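Local atomic coordinates of pirin-like protein YhaK (Escherichia coli, PDB entry 2VEC), a protein that lacks quercetin 2,3-dioxygenase activity and, as a cytoplasmic bicupin with an oxidisable thiol, is probably sensitive to reactive oxygen species. Residues C33-Y38 with H210-A215; A43-S48 with R64-E69; L114-Q119 with P151-L156; L158-Q163 with H186-K191; S194-L199 with E236-L241. One frame throughout, in Å; residues are numbered along the deposited sequence. Where two conformers were deposited one is given.

Interaction 1. Residues C33-Y38 with H210-A215; sequences CGQADY and HGKFHA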
# COMPACT_ATOMS: atom_id res chain seq x y z
N CYS A 33 12.80 -14.02 -8.71
CA CYS A 33 11.43 -14.49 -9.06
C CYS A 33 11.49 -15.93 -9.64
O CYS A 33 12.58 -16.44 -9.90
CB CYS A 33 10.74 -13.47 -10.01
SG CYS A 33 8.89 -13.40 -10.06
N GLY A 34 10.37 -16.63 -9.83
CA GLY A 34 9.04 -16.18 -9.48
C GLY A 34 8.40 -16.95 -8.36
O GLY A 34 7.66 -16.35 -7.52
N GLN A 35 8.68 -18.27 -8.36
CA GLN A 35 8.07 -19.24 -7.43
C GLN A 35 8.37 -18.96 -5.97
O GLN A 35 7.44 -18.84 -5.17
CB GLN A 35 8.43 -20.69 -7.79
CG GLN A 35 7.40 -21.40 -8.70
CD GLN A 35 5.95 -20.99 -8.40
OE1 GLN A 35 5.43 -21.28 -7.31
NE2 GLN A 35 5.28 -20.30 -9.40
N ALA A 36 9.66 -18.84 -5.65
CA ALA A 36 10.08 -18.46 -4.30
C ALA A 36 10.15 -16.95 -4.10
O ALA A 36 9.82 -16.45 -3.02
CB ALA A 36 11.40 -19.10 -3.96
N ASP A 37 10.57 -16.22 -5.14
CA ASP A 37 10.83 -14.78 -5.06
C ASP A 37 11.71 -14.49 -3.82
O ASP A 37 11.38 -13.63 -2.99
CB ASP A 37 9.49 -14.00 -5.05
CG ASP A 37 9.66 -12.50 -5.21
OD1 ASP A 37 10.78 -12.04 -5.52
OD2 ASP A 37 8.66 -11.76 -5.03
N TYR A 38 12.83 -15.22 -3.71
CA TYR A 38 13.53 -15.36 -2.43
C TYR A 38 13.89 -14.07 -1.71
O TYR A 38 13.63 -13.94 -0.50
CB TYR A 38 14.75 -16.29 -2.53
CG TYR A 38 14.42 -17.74 -2.27
CD1 TYR A 38 13.69 -18.11 -1.13
CD2 TYR A 38 14.82 -18.74 -3.16
CE1 TYR A 38 13.39 -19.47 -0.88
CE2 TYR A 38 14.53 -20.08 -2.92
CZ TYR A 38 13.81 -20.44 -1.78
OH TYR A 38 13.52 -21.77 -1.55
N HIS A 210 4.98 -9.74 -3.18
CA HIS A 210 5.82 -10.84 -3.60
C HIS A 210 5.03 -11.87 -4.37
O HIS A 210 3.84 -12.05 -4.21
CB HIS A 210 6.66 -11.45 -2.48
CG HIS A 210 5.88 -12.30 -1.53
ND1 HIS A 210 5.54 -13.61 -1.80
CD2 HIS A 210 5.41 -12.04 -0.29
CE1 HIS A 210 4.89 -14.12 -0.78
NE2 HIS A 210 4.80 -13.19 0.16
N GLY A 211 5.72 -12.41 -5.37
CA GLY A 211 5.12 -13.35 -6.32
C GLY A 211 4.51 -12.71 -7.56
O GLY A 211 4.47 -11.49 -7.73
N LYS A 212 4.06 -13.57 -8.47
CA LYS A 212 3.57 -13.14 -9.76
C LYS A 212 2.10 -13.52 -9.88
O LYS A 212 1.64 -14.45 -9.22
CB LYS A 212 4.40 -13.76 -10.88
CG LYS A 212 4.51 -15.24 -10.80
CD LYS A 212 5.46 -15.79 -11.90
CE LYS A 212 5.94 -17.19 -11.54
NZ LYS A 212 6.42 -17.89 -12.79
N PHE A 213 1.35 -12.78 -10.70
CA PHE A 213 -0.09 -12.98 -10.79
C PHE A 213 -0.60 -12.32 -12.04
O PHE A 213 0.11 -11.54 -12.67
CB PHE A 213 -0.83 -12.48 -9.54
CG PHE A 213 -0.82 -10.97 -9.32
CD1 PHE A 213 0.35 -10.29 -8.95
CD2 PHE A 213 -2.01 -10.24 -9.38
CE1 PHE A 213 0.33 -8.87 -8.67
CE2 PHE A 213 -2.04 -8.84 -9.12
CZ PHE A 213 -0.86 -8.16 -8.75
N HIS A 214 -1.84 -12.65 -12.41
CA HIS A 214 -2.45 -11.93 -13.50
C HIS A 214 -3.85 -11.49 -13.16
O HIS A 214 -4.44 -11.96 -12.20
CB HIS A 214 -2.42 -12.74 -14.81
CG HIS A 214 -3.02 -14.11 -14.70
ND1 HIS A 214 -2.37 -15.17 -14.11
CD2 HIS A 214 -4.21 -14.59 -15.14
CE1 HIS A 214 -3.14 -16.25 -14.18
NE2 HIS A 214 -4.25 -15.93 -14.83
N ALA A 215 -4.34 -10.51 -13.91
CA ALA A 215 -5.67 -10.01 -13.69
C ALA A 215 -6.53 -10.34 -14.90
O ALA A 215 -6.07 -10.25 -16.04
CB ALA A 215 -5.64 -8.54 -13.46
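D37 meets the turn at H210-G211 through one carboxylate oxygen, and this is the close-packed part of the contact. D37 OD2 accepts a hydrogen bond from the backbone N of G211 at 3.0 Å with an N-H...O angle of 161°. The donor comes to the anti side, 21° out of the carboxylate plane. With CG anti to the backbone N (chi1 -170°), the short aspartate chain carries its acid into this buried spot, where R31 adds a salt bridge to OD2. G211 adopts a positive phi that suits glycine. The N-terminal loop is thereby fastened to the C-terminal cupin domain beside the C33-C227 disulfide, just before strand 213-217. Toward the surface the fit is slacker. K212 CE stands 3.9 Å from G34 CA, where a side chain on G34 would collide with it, so glycine suits the place. Q35 crosses K212 at about a right angle, with NE2 3.8 Å from K212 CE, while that amide nitrogen bonds to D244 O.

Interaction 2. Residues A43-S48 with R64-E69; sequences ARYTFS and RVLNQE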
# COMPACT_ATOMS: atom_id res chain seq x y z
N ALA A 43 14.20 -6.20 -1.36
CA ALA A 43 14.01 -5.34 -2.53
C ALA A 43 13.77 -3.89 -2.08
O ALA A 43 13.16 -3.65 -1.03
CB ALA A 43 12.88 -5.85 -3.38
N ARG A 44 14.30 -2.94 -2.85
CA ARG A 44 14.11 -1.51 -2.57
C ARG A 44 13.76 -0.82 -3.89
O ARG A 44 14.52 -0.95 -4.85
CB ARG A 44 15.42 -0.90 -2.03
CG ARG A 44 15.87 -1.38 -0.67
CD ARG A 44 17.33 -0.90 -0.37
NE ARG A 44 17.34 0.58 -0.40
CZ ARG A 44 18.10 1.34 -1.18
NH1 ARG A 44 18.99 0.80 -2.02
NH2 ARG A 44 17.99 2.66 -1.11
N TYR A 45 12.63 -0.09 -3.94
CA TYR A 45 12.21 0.59 -5.15
C TYR A 45 11.21 1.67 -4.81
O TYR A 45 10.55 1.58 -3.78
CB TYR A 45 11.58 -0.39 -6.15
CG TYR A 45 10.46 -1.28 -5.61
CD1 TYR A 45 10.73 -2.54 -5.07
CD2 TYR A 45 9.12 -0.88 -5.70
CE1 TYR A 45 9.67 -3.35 -4.60
CE2 TYR A 45 8.04 -1.71 -5.26
CZ TYR A 45 8.34 -2.93 -4.68
OH TYR A 45 7.31 -3.74 -4.24
N THR A 46 11.12 2.70 -5.67
CA THR A 46 10.12 3.78 -5.52
C THR A 46 9.42 4.13 -6.85
O THR A 46 10.11 4.49 -7.82
CB THR A 46 10.81 5.09 -5.02
OG1 THR A 46 11.59 4.80 -3.85
CG2 THR A 46 9.76 6.14 -4.69
N PHE A 47 8.07 3.99 -6.88
CA PHE A 47 7.27 4.43 -8.02
C PHE A 47 6.77 5.83 -7.62
O PHE A 47 6.28 5.98 -6.51
CB PHE A 47 5.97 3.61 -8.22
CG PHE A 47 6.16 2.17 -8.65
CD1 PHE A 47 6.11 1.84 -10.01
CD2 PHE A 47 6.21 1.16 -7.74
CE1 PHE A 47 6.22 0.50 -10.42
CE2 PHE A 47 6.33 -0.19 -8.14
CZ PHE A 47 6.36 -0.52 -9.46
N SER A 48 6.88 6.80 -8.52
CA SER A 48 6.29 8.13 -8.32
C SER A 48 5.33 8.39 -9.45
O SER A 48 5.75 8.34 -10.62
CB SER A 48 7.39 9.19 -8.29
OG SER A 48 8.33 8.90 -7.24
N ARG A 64 0.23 8.68 -5.30
CA ARG A 64 1.39 9.51 -5.71
C ARG A 64 2.76 8.83 -5.60
O ARG A 64 3.69 9.11 -6.35
CB ARG A 64 1.39 10.84 -4.94
CG ARG A 64 0.08 11.64 -5.12
CD ARG A 64 -0.25 11.90 -6.64
NE ARG A 64 0.85 12.54 -7.38
CZ ARG A 64 1.10 13.85 -7.35
NH1 ARG A 64 0.33 14.66 -6.61
NH2 ARG A 64 2.08 14.35 -8.09
N VAL A 65 2.89 7.91 -4.65
CA VAL A 65 4.15 7.19 -4.51
C VAL A 65 3.77 5.79 -4.05
O VAL A 65 2.82 5.65 -3.28
CB VAL A 65 5.00 7.83 -3.40
CG1 VAL A 65 6.15 6.84 -2.92
CG2 VAL A 65 5.56 9.18 -3.89
N LEU A 66 4.48 4.78 -4.54
CA LEU A 66 4.46 3.47 -3.89
C LEU A 66 5.91 3.04 -3.78
O LEU A 66 6.68 3.00 -4.78
CB LEU A 66 3.60 2.43 -4.64
CG LEU A 66 3.58 1.07 -3.86
CD1 LEU A 66 2.28 0.39 -3.96
CD2 LEU A 66 4.76 0.15 -4.28
N ASN A 67 6.34 2.78 -2.56
CA ASN A 67 7.74 2.41 -2.40
C ASN A 67 7.93 1.24 -1.48
O ASN A 67 7.02 0.87 -0.73
CB ASN A 67 8.61 3.62 -2.04
CG ASN A 67 8.49 4.06 -0.61
OD1 ASN A 67 8.84 3.34 0.32
ND2 ASN A 67 8.07 5.31 -0.42
N GLN A 68 9.08 0.60 -1.60
CA GLN A 68 9.49 -0.39 -0.63
C GLN A 68 10.90 -0.05 -0.23
O GLN A 68 11.75 0.19 -1.09
CB GLN A 68 9.42 -1.81 -1.18
CG GLN A 68 10.06 -2.82 -0.19
CD GLN A 68 9.71 -4.26 -0.49
OE1 GLN A 68 8.52 -4.59 -0.69
NE2 GLN A 68 10.73 -5.13 -0.53
N GLU A 69 11.14 0.03 1.07
CA GLU A 69 12.44 0.45 1.57
C GLU A 69 12.90 -0.52 2.63
O GLU A 69 12.08 -1.19 3.28
CB GLU A 69 12.37 1.87 2.13
CG GLU A 69 12.21 2.94 1.01
CD GLU A 69 13.46 3.03 0.11
OE1 GLU A 69 14.59 3.20 0.67
OE2 GLU A 69 13.31 2.91 -1.13
O HOH W 1 8.08 -5.95 -3.00
O HOH W 2 14.09 3.43 -3.59
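An antiparallel pair at the edge of the six-stranded sheet of the N-terminal cupin domain joins strand 45-48 to strand 63-71, with Y45 opposite Q68 and F47 opposite L66 as hydrogen-bonded pairs. The straightest of their backbone bonds runs from F47 N to L66 O, 2.7 Å at 173°. Against the next strand, 135-143, R64 and V65 both face W141, a classic beta bulge. On the face of Y45 and F47, L66 CD2 touches both rings, 3.9 Å from Y45 CE2 and from F47 CD2, the leucine lying alongside them and pointing the same way. Q68 CB lies over the Y45 ring, 4.0 Å from its centroid. Its extended chain then carries NE2 to A43 O at 2.9 Å, and the same nitrogen also bonds to W40 O. On the other face T46 and E69 share a water, and E69 OE1 makes a long salt bridge of 3.9 Å with R44 NH2. A second water accepts from Y45 OH at 2.6 Å and donates to Q68 OE1 at 2.7 Å.

Interaction 3. Residues L114-Q119 with P151-L156; sequences LLLSTQ and PLIQKL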
# COMPACT_ATOMS: atom_id res chain seq x y z
N LEU A 114 -0.16 0.91 8.90
CA LEU A 114 -0.22 2.15 9.66
C LEU A 114 -0.64 3.26 8.70
O LEU A 114 -0.02 3.39 7.64
CB LEU A 114 1.18 2.44 10.22
CG LEU A 114 1.57 3.84 10.72
CD1 LEU A 114 0.77 4.22 11.99
CD2 LEU A 114 3.03 3.85 11.06
N LEU A 115 -1.61 4.08 9.09
CA LEU A 115 -1.94 5.27 8.33
C LEU A 115 -1.60 6.55 9.12
O LEU A 115 -2.04 6.74 10.25
CB LEU A 115 -3.43 5.28 7.92
CG LEU A 115 -3.88 6.52 7.13
CD1 LEU A 115 -3.34 6.49 5.68
CD2 LEU A 115 -5.40 6.68 7.10
N LEU A 116 -0.78 7.41 8.53
CA LEU A 116 -0.52 8.74 9.12
C LEU A 116 -1.23 9.77 8.27
O LEU A 116 -0.92 9.90 7.09
CB LEU A 116 1.00 9.00 9.13
CG LEU A 116 1.83 7.94 9.87
CD1 LEU A 116 3.32 8.20 9.64
CD2 LEU A 116 1.49 8.01 11.36
N SER A 117 -2.18 10.48 8.88
CA SER A 117 -2.95 11.52 8.17
C SER A 117 -2.19 12.77 8.51
O SER A 117 -2.30 13.26 9.64
CB SER A 117 -4.39 11.57 8.67
OG SER A 117 -5.03 10.37 8.24
N THR A 118 -1.34 13.20 7.59
CA THR A 118 -0.29 14.16 7.95
C THR A 118 -0.84 15.58 7.96
O THR A 118 -1.89 15.86 7.37
CB THR A 118 0.94 14.08 7.02
OG1 THR A 118 0.57 14.52 5.71
CG2 THR A 118 1.48 12.64 6.93
N GLN A 119 -0.10 16.46 8.63
CA GLN A 119 -0.54 17.83 8.85
C GLN A 119 0.52 18.78 8.32
O GLN A 119 1.70 18.54 8.49
CB GLN A 119 -0.73 18.12 10.34
CG GLN A 119 -1.49 17.10 11.16
CD GLN A 119 -1.46 17.47 12.67
OE1 GLN A 119 -0.64 16.94 13.44
NE2 GLN A 119 -2.33 18.40 13.07
N PRO A 151 -8.40 10.69 11.81
CA PRO A 151 -7.52 10.49 12.97
C PRO A 151 -6.05 10.64 12.54
O PRO A 151 -5.71 10.26 11.43
CB PRO A 151 -7.79 9.03 13.38
CG PRO A 151 -9.08 8.70 12.82
CD PRO A 151 -9.15 9.46 11.49
N LEU A 152 -5.20 11.21 13.39
CA LEU A 152 -3.77 11.38 13.07
C LEU A 152 -3.09 10.05 12.77
O LEU A 152 -2.30 9.94 11.84
CB LEU A 152 -3.02 12.07 14.24
CG LEU A 152 -3.32 13.56 14.45
CD1 LEU A 152 -2.39 14.10 15.51
CD2 LEU A 152 -3.17 14.33 13.16
N ILE A 153 -3.39 9.03 13.59
CA ILE A 153 -2.70 7.74 13.50
C ILE A 153 -3.72 6.62 13.67
O ILE A 153 -4.53 6.64 14.62
CB ILE A 153 -1.66 7.63 14.65
CG1 ILE A 153 -0.52 8.65 14.48
CG2 ILE A 153 -1.10 6.16 14.79
CD1 ILE A 153 0.36 8.81 15.72
N GLN A 154 -3.71 5.67 12.75
CA GLN A 154 -4.49 4.44 12.88
C GLN A 154 -3.59 3.27 12.53
O GLN A 154 -2.70 3.40 11.65
CB GLN A 154 -5.65 4.44 11.91
CG GLN A 154 -6.62 5.61 12.10
CD GLN A 154 -7.55 5.71 10.93
OE1 GLN A 154 -8.55 4.98 10.85
NE2 GLN A 154 -7.24 6.59 9.99
N LYS A 155 -3.84 2.13 13.15
CA LYS A 155 -3.15 0.90 12.76
C LYS A 155 -4.16 -0.21 12.55
O LYS A 155 -5.22 -0.19 13.17
CB LYS A 155 -2.22 0.47 13.90
CG LYS A 155 -0.94 1.25 14.01
CD LYS A 155 0.13 0.41 14.76
CE LYS A 155 -0.21 0.10 16.21
NZ LYS A 155 0.93 -0.74 16.78
N LEU A 156 -3.79 -1.21 11.74
CA LEU A 156 -4.61 -2.38 11.46
C LEU A 156 -3.74 -3.63 11.42
O LEU A 156 -2.65 -3.64 10.83
CB LEU A 156 -5.35 -2.21 10.10
CG LEU A 156 -6.13 -3.42 9.50
CD1 LEU A 156 -7.36 -2.94 8.77
CD2 LEU A 156 -5.24 -4.24 8.52
O HOH W 3 -4.67 8.05 10.20
O HOH W 4 -0.05 11.65 11.57
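L115 and Q154 face each other as the hydrogen-bonded pair of an antiparallel ladder: L115 N reaches Q154 O at 2.9 Å, and the return bond from Q154 N to L115 O is longer. A third bond, from S117 N to L152 O, continues the series. On one face the side chains are apolar. I153 uses both branches: CG1 meets its cross-strand partner L116 at CD2, 3.8 Å away, and CG2 the diagonal L114 at CD1, 3.9 Å away. Past the ladder, L152 CD2 rests on the amide of Q119, 3.6 Å from CD, the two side chains crossing near a right angle. The other face is mixed: L115 lies alongside Q154, and a water gathers the polar groups near it. It donates to P151 O at 2.7 Å and to L115 O at 2.9 Å, while accepting from Q154 NE2 at 3.0 Å and S117 OG at 3.1 Å. In the next shell N150 ND2 bonds to S117 OG, and Q154 OE1 takes the backbone N of Q177, on the short strand 176-177 at the edge of the second cupin's mixed sheet. K155 NZ makes a salt bridge to E112 on the neighbouring strand 112-116 and a hydrogen bond to Q107 O on strand 105-109 of the other sheet. With two donations and two acceptances the water is fully used, and the amide of Q154 has its orientation fixed: its oxygen accepts from Q177 and its nitrogen donates to the water.

Interaction 4. Residues L158-Q163 with H186-K191; sequences LNMGKQ and HIVLDK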
# COMPACT_ATOMS: atom_id res chain seq x y z
N LEU A 158 -2.99 -7.04 9.88
CA LEU A 158 -3.33 -7.79 8.65
C LEU A 158 -3.73 -9.21 8.99
O LEU A 158 -3.00 -9.92 9.71
CB LEU A 158 -2.15 -7.81 7.66
CG LEU A 158 -1.68 -6.44 7.22
CD1 LEU A 158 -0.39 -6.62 6.38
CD2 LEU A 158 -2.75 -5.78 6.36
N ASN A 159 -4.91 -9.60 8.54
CA ASN A 159 -5.37 -10.96 8.85
C ASN A 159 -4.76 -12.03 7.95
O ASN A 159 -4.81 -13.20 8.33
CB ASN A 159 -6.90 -11.09 8.98
CG ASN A 159 -7.66 -10.93 7.66
OD1 ASN A 159 -7.20 -11.33 6.60
ND2 ASN A 159 -8.88 -10.38 7.75
N MET A 160 -4.20 -11.62 6.80
CA MET A 160 -3.45 -12.56 5.91
C MET A 160 -4.36 -13.61 5.23
O MET A 160 -3.89 -14.65 4.75
CB MET A 160 -2.32 -13.26 6.69
CG MET A 160 -1.32 -12.30 7.36
SD MET A 160 -0.52 -11.21 6.15
CE MET A 160 0.65 -10.33 7.15
N GLY A 161 -5.66 -13.31 5.14
CA GLY A 161 -6.58 -14.23 4.46
C GLY A 161 -6.49 -13.97 2.94
O GLY A 161 -5.68 -13.17 2.48
N LYS A 162 -7.33 -14.66 2.17
CA LYS A 162 -7.29 -14.48 0.70
C LYS A 162 -7.38 -13.02 0.30
O LYS A 162 -6.59 -12.56 -0.55
CB LYS A 162 -8.39 -15.27 0.00
CG LYS A 162 -8.30 -16.78 0.18
CD LYS A 162 -9.30 -17.52 -0.73
CE LYS A 162 -9.18 -17.07 -2.21
NZ LYS A 162 -10.18 -17.81 -3.06
N GLN A 163 -8.34 -12.28 0.87
CA GLN A 163 -8.39 -10.83 0.63
C GLN A 163 -8.93 -10.12 1.83
O GLN A 163 -9.81 -10.64 2.52
CB GLN A 163 -9.26 -10.48 -0.59
CG GLN A 163 -10.73 -11.00 -0.54
CD GLN A 163 -11.54 -10.32 -1.63
OE1 GLN A 163 -11.77 -9.09 -1.58
NE2 GLN A 163 -11.94 -11.08 -2.64
N HIS A 186 -5.62 -6.00 0.57
CA HIS A 186 -4.40 -6.82 0.74
C HIS A 186 -4.77 -8.24 0.40
O HIS A 186 -5.75 -8.76 0.92
CB HIS A 186 -3.89 -6.71 2.17
CG HIS A 186 -2.61 -7.50 2.42
ND1 HIS A 186 -2.50 -8.43 3.43
CD2 HIS A 186 -1.40 -7.46 1.81
CE1 HIS A 186 -1.29 -8.97 3.40
NE2 HIS A 186 -0.58 -8.38 2.45
N ILE A 187 -3.98 -8.86 -0.49
CA ILE A 187 -4.29 -10.18 -1.07
C ILE A 187 -3.20 -11.19 -0.73
O ILE A 187 -2.04 -10.91 -0.91
CB ILE A 187 -4.40 -10.06 -2.64
CG1 ILE A 187 -5.63 -9.25 -3.00
CG2 ILE A 187 -4.52 -11.46 -3.35
CD1 ILE A 187 -5.32 -7.82 -3.47
N VAL A 188 -3.57 -12.37 -0.24
CA VAL A 188 -2.59 -13.41 0.06
C VAL A 188 -3.17 -14.68 -0.52
O VAL A 188 -4.19 -15.17 -0.02
CB VAL A 188 -2.32 -13.57 1.62
CG1 VAL A 188 -1.21 -14.62 1.88
CG2 VAL A 188 -1.93 -12.19 2.24
N LEU A 189 -2.53 -15.21 -1.56
CA LEU A 189 -3.06 -16.39 -2.29
C LEU A 189 -1.97 -17.41 -2.51
O LEU A 189 -0.80 -17.01 -2.71
CB LEU A 189 -3.61 -15.98 -3.67
CG LEU A 189 -4.82 -15.03 -3.70
CD1 LEU A 189 -5.16 -14.52 -5.11
CD2 LEU A 189 -6.07 -15.61 -2.99
N ASP A 190 -2.34 -18.69 -2.51
CA ASP A 190 -1.48 -19.79 -2.97
C ASP A 190 -1.55 -19.83 -4.49
O ASP A 190 -2.51 -19.32 -5.10
CB ASP A 190 -1.93 -21.16 -2.39
CG ASP A 190 -1.82 -21.24 -0.86
OD1 ASP A 190 -0.91 -20.61 -0.29
OD2 ASP A 190 -2.62 -21.96 -0.22
N LYS A 191 -0.54 -20.42 -5.11
CA LYS A 191 -0.49 -20.55 -6.56
C LYS A 191 -1.79 -21.16 -7.08
O LYS A 191 -2.29 -22.15 -6.52
CB LYS A 191 0.71 -21.41 -6.98
CG LYS A 191 0.93 -21.52 -8.46
CD LYS A 191 2.09 -22.46 -8.76
CE LYS A 191 2.35 -22.58 -10.25
NZ LYS A 191 1.52 -23.60 -10.89
O HOH W 5 -4.61 -9.38 5.10
O HOH W 6 -4.14 -16.28 2.80
O HOH W 7 -5.52 -10.65 3.06
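V188 N bonds to K162 O at 3.0 Å, and Q163 and I187 follow as a non-hydrogen-bonded antiparallel pair where the connection from the first cupin domain enters strand 163-168. Before it, N159 OD1 accepts from G161 N at 2.9 Å, an Asx turn that shapes the loop before strand 163-168. The H186 ring receives two apolar neighbours. L158 CD1 lies over one face, 4.2 Å from the centroid, and M160 SD comes to the edge, 3.6 Å from CE1. The methionine bends at chi2 (-59°) to put its polarisable sulfur there. Also in the ring plane, a water joins H186 ND1 to M160 N, while NE2 bonds to R248 NE. K162 lays its methylenes across L189, CE 3.5 Å from CD2, and passes its ammonium group on to S194 O. Strand 183-189 lies between strand 163-168 and strand 247-254 in the sheet, with I187 on its buried side packed against F197 and L241 from the facing sheet of the C-terminal cupin.

Interaction 5. Residues S194-L199 with E236-L241; sequences SANFQL and EANITL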
# COMPACT_ATOMS: atom_id res chain seq x y z
N SER A 194 -7.62 -17.70 -6.62
CA SER A 194 -8.11 -16.44 -7.19
C SER A 194 -8.97 -15.66 -6.21
O SER A 194 -9.53 -16.25 -5.26
CB SER A 194 -8.90 -16.69 -8.48
OG SER A 194 -9.96 -17.57 -8.27
N ALA A 195 -9.11 -14.37 -6.45
CA ALA A 195 -9.90 -13.46 -5.62
C ALA A 195 -10.56 -12.45 -6.54
O ALA A 195 -9.91 -11.93 -7.47
CB ALA A 195 -9.02 -12.74 -4.59
N ASN A 196 -11.85 -12.17 -6.29
CA ASN A 196 -12.61 -11.25 -7.13
C ASN A 196 -12.87 -9.94 -6.38
O ASN A 196 -13.08 -9.95 -5.14
CB ASN A 196 -13.95 -11.91 -7.58
CG ASN A 196 -14.79 -10.99 -8.48
OD1 ASN A 196 -15.79 -10.40 -8.01
ND2 ASN A 196 -14.40 -10.84 -9.75
N PHE A 197 -12.89 -8.83 -7.11
CA PHE A 197 -13.05 -7.47 -6.55
C PHE A 197 -14.05 -6.67 -7.40
O PHE A 197 -13.99 -6.68 -8.64
CB PHE A 197 -11.70 -6.75 -6.42
CG PHE A 197 -10.67 -7.53 -5.67
CD1 PHE A 197 -10.49 -7.33 -4.29
CD2 PHE A 197 -9.90 -8.50 -6.31
CE1 PHE A 197 -9.53 -8.07 -3.57
CE2 PHE A 197 -8.96 -9.26 -5.60
CZ PHE A 197 -8.77 -9.04 -4.23
N GLN A 198 -14.96 -5.98 -6.72
CA GLN A 198 -15.90 -5.07 -7.35
C GLN A 198 -15.33 -3.67 -7.10
O GLN A 198 -15.05 -3.30 -5.97
CB GLN A 198 -17.30 -5.21 -6.72
CG GLN A 198 -18.04 -6.52 -7.10
CD GLN A 198 -19.57 -6.49 -6.89
OE1 GLN A 198 -20.07 -6.42 -5.76
NE2 GLN A 198 -20.32 -6.61 -7.99
N LEU A 199 -15.14 -2.90 -8.16
CA LEU A 199 -14.49 -1.61 -8.04
C LEU A 199 -15.51 -0.50 -7.92
O LEU A 199 -16.56 -0.51 -8.61
CB LEU A 199 -13.54 -1.39 -9.23
CG LEU A 199 -12.14 -2.04 -9.29
CD1 LEU A 199 -11.20 -1.39 -8.32
CD2 LEU A 199 -12.14 -3.54 -9.05
N GLU A 236 -12.69 -0.82 -15.35
CA GLU A 236 -13.21 -2.17 -15.15
C GLU A 236 -13.92 -2.21 -13.83
O GLU A 236 -13.29 -2.02 -12.79
CB GLU A 236 -12.09 -3.20 -15.13
CG GLU A 236 -11.28 -3.25 -16.41
CD GLU A 236 -12.10 -3.75 -17.59
OE1 GLU A 236 -13.18 -4.31 -17.37
OE2 GLU A 236 -11.65 -3.57 -18.74
N ALA A 237 -15.20 -2.50 -13.85
CA ALA A 237 -15.96 -2.54 -12.61
C ALA A 237 -15.69 -3.82 -11.79
O ALA A 237 -16.02 -3.87 -10.60
CB ALA A 237 -17.40 -2.39 -12.90
N ASN A 238 -15.13 -4.85 -12.42
CA ASN A 238 -14.85 -6.11 -11.72
C ASN A 238 -13.53 -6.64 -12.19
O ASN A 238 -13.26 -6.66 -13.40
CB ASN A 238 -15.89 -7.21 -12.04
CG ASN A 238 -17.21 -6.98 -11.36
OD1 ASN A 238 -17.39 -7.30 -10.17
ND2 ASN A 238 -18.19 -6.48 -12.12
N ILE A 239 -12.72 -7.09 -11.24
CA ILE A 239 -11.39 -7.60 -11.56
C ILE A 239 -11.14 -8.87 -10.75
O ILE A 239 -11.42 -8.92 -9.54
CB ILE A 239 -10.26 -6.58 -11.22
CG1 ILE A 239 -10.37 -5.28 -12.05
CG2 ILE A 239 -8.92 -7.21 -11.56
CD1 ILE A 239 -9.33 -4.20 -11.63
N THR A 240 -10.65 -9.90 -11.42
CA THR A 240 -10.30 -11.16 -10.77
C THR A 240 -8.80 -11.29 -10.86
O THR A 240 -8.23 -11.09 -11.94
CB THR A 240 -10.92 -12.37 -11.48
OG1 THR A 240 -12.33 -12.30 -11.35
CG2 THR A 240 -10.44 -13.67 -10.84
N LEU A 241 -8.18 -11.61 -9.72
CA LEU A 241 -6.75 -11.80 -9.63
C LEU A 241 -6.45 -13.26 -9.44
O LEU A 241 -7.08 -13.92 -8.59
CB LEU A 241 -6.18 -11.06 -8.42
CG LEU A 241 -6.37 -9.53 -8.39
CD1 LEU A 241 -5.62 -8.99 -7.20
CD2 LEU A 241 -5.91 -8.89 -9.71
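L199 N donates to A237 O at 2.8 Å, almost straight at 176°. It closes the end of an antiparallel ladder between strands 194-198 and 238-243, part of the four-stranded sheet of the C-terminal cupin, a small beta-barrel fold. A195 with L241 and F197 with I239 form the hydrogen-bonded pairs within it. The two faces differ as befits the wall of a barrel. Inward, F197 sets its ring edge beside I239 O, with CD2 at 3.6 Å, and meets L241 at about a right angle, CE2 to CD1 3.7 Å; H185 adds an edge-to-face ring contact. L199 CD2 packs on I239 CD1 at 3.9 Å, so this face is apolar, while A195, a small residue, meets the side chain of Q163. The outer face carries amides and a hydroxyl. Q198 and N238 run side by side with nearly coplanar amides, 27° apart, Q198 CG lying 3.2 Å from N238 OD1. T240, whose beta-branching suits an extended chain, turns its hydroxyl to this side. N196 swings CG anti to its main-chain nitrogen (chi1 -180°), which brings the amide across the ladder: N196 ND2 donates to T240 OG1 at 3.0 Å, the oxygen lying in the amide plane.

Overall arrangement
Interactions 2 and 3 lie at the two outermost strands of one six-stranded sheet in the first cupin, their centres 19 Å apart. Interaction 4, where the connecting loop meets the second cupin, and interaction 5 within it are 14 Å apart between centres and join directly, through K162 to S194 O and Q163 NE2 to N196 O. Interaction 1 ties the N-terminal loop to the second cupin and rests on interaction 5, A215 CB lying 3.8 Å from L241 CD2 in adjacent strands; it also touches interaction 4, Q35 NE2 lying 3.8 Å from K191 CE. Interactions 1 and 3 flank the chain's centre on opposite sides, 30 Å between centres. The oxidised C145 belongs to none of the five.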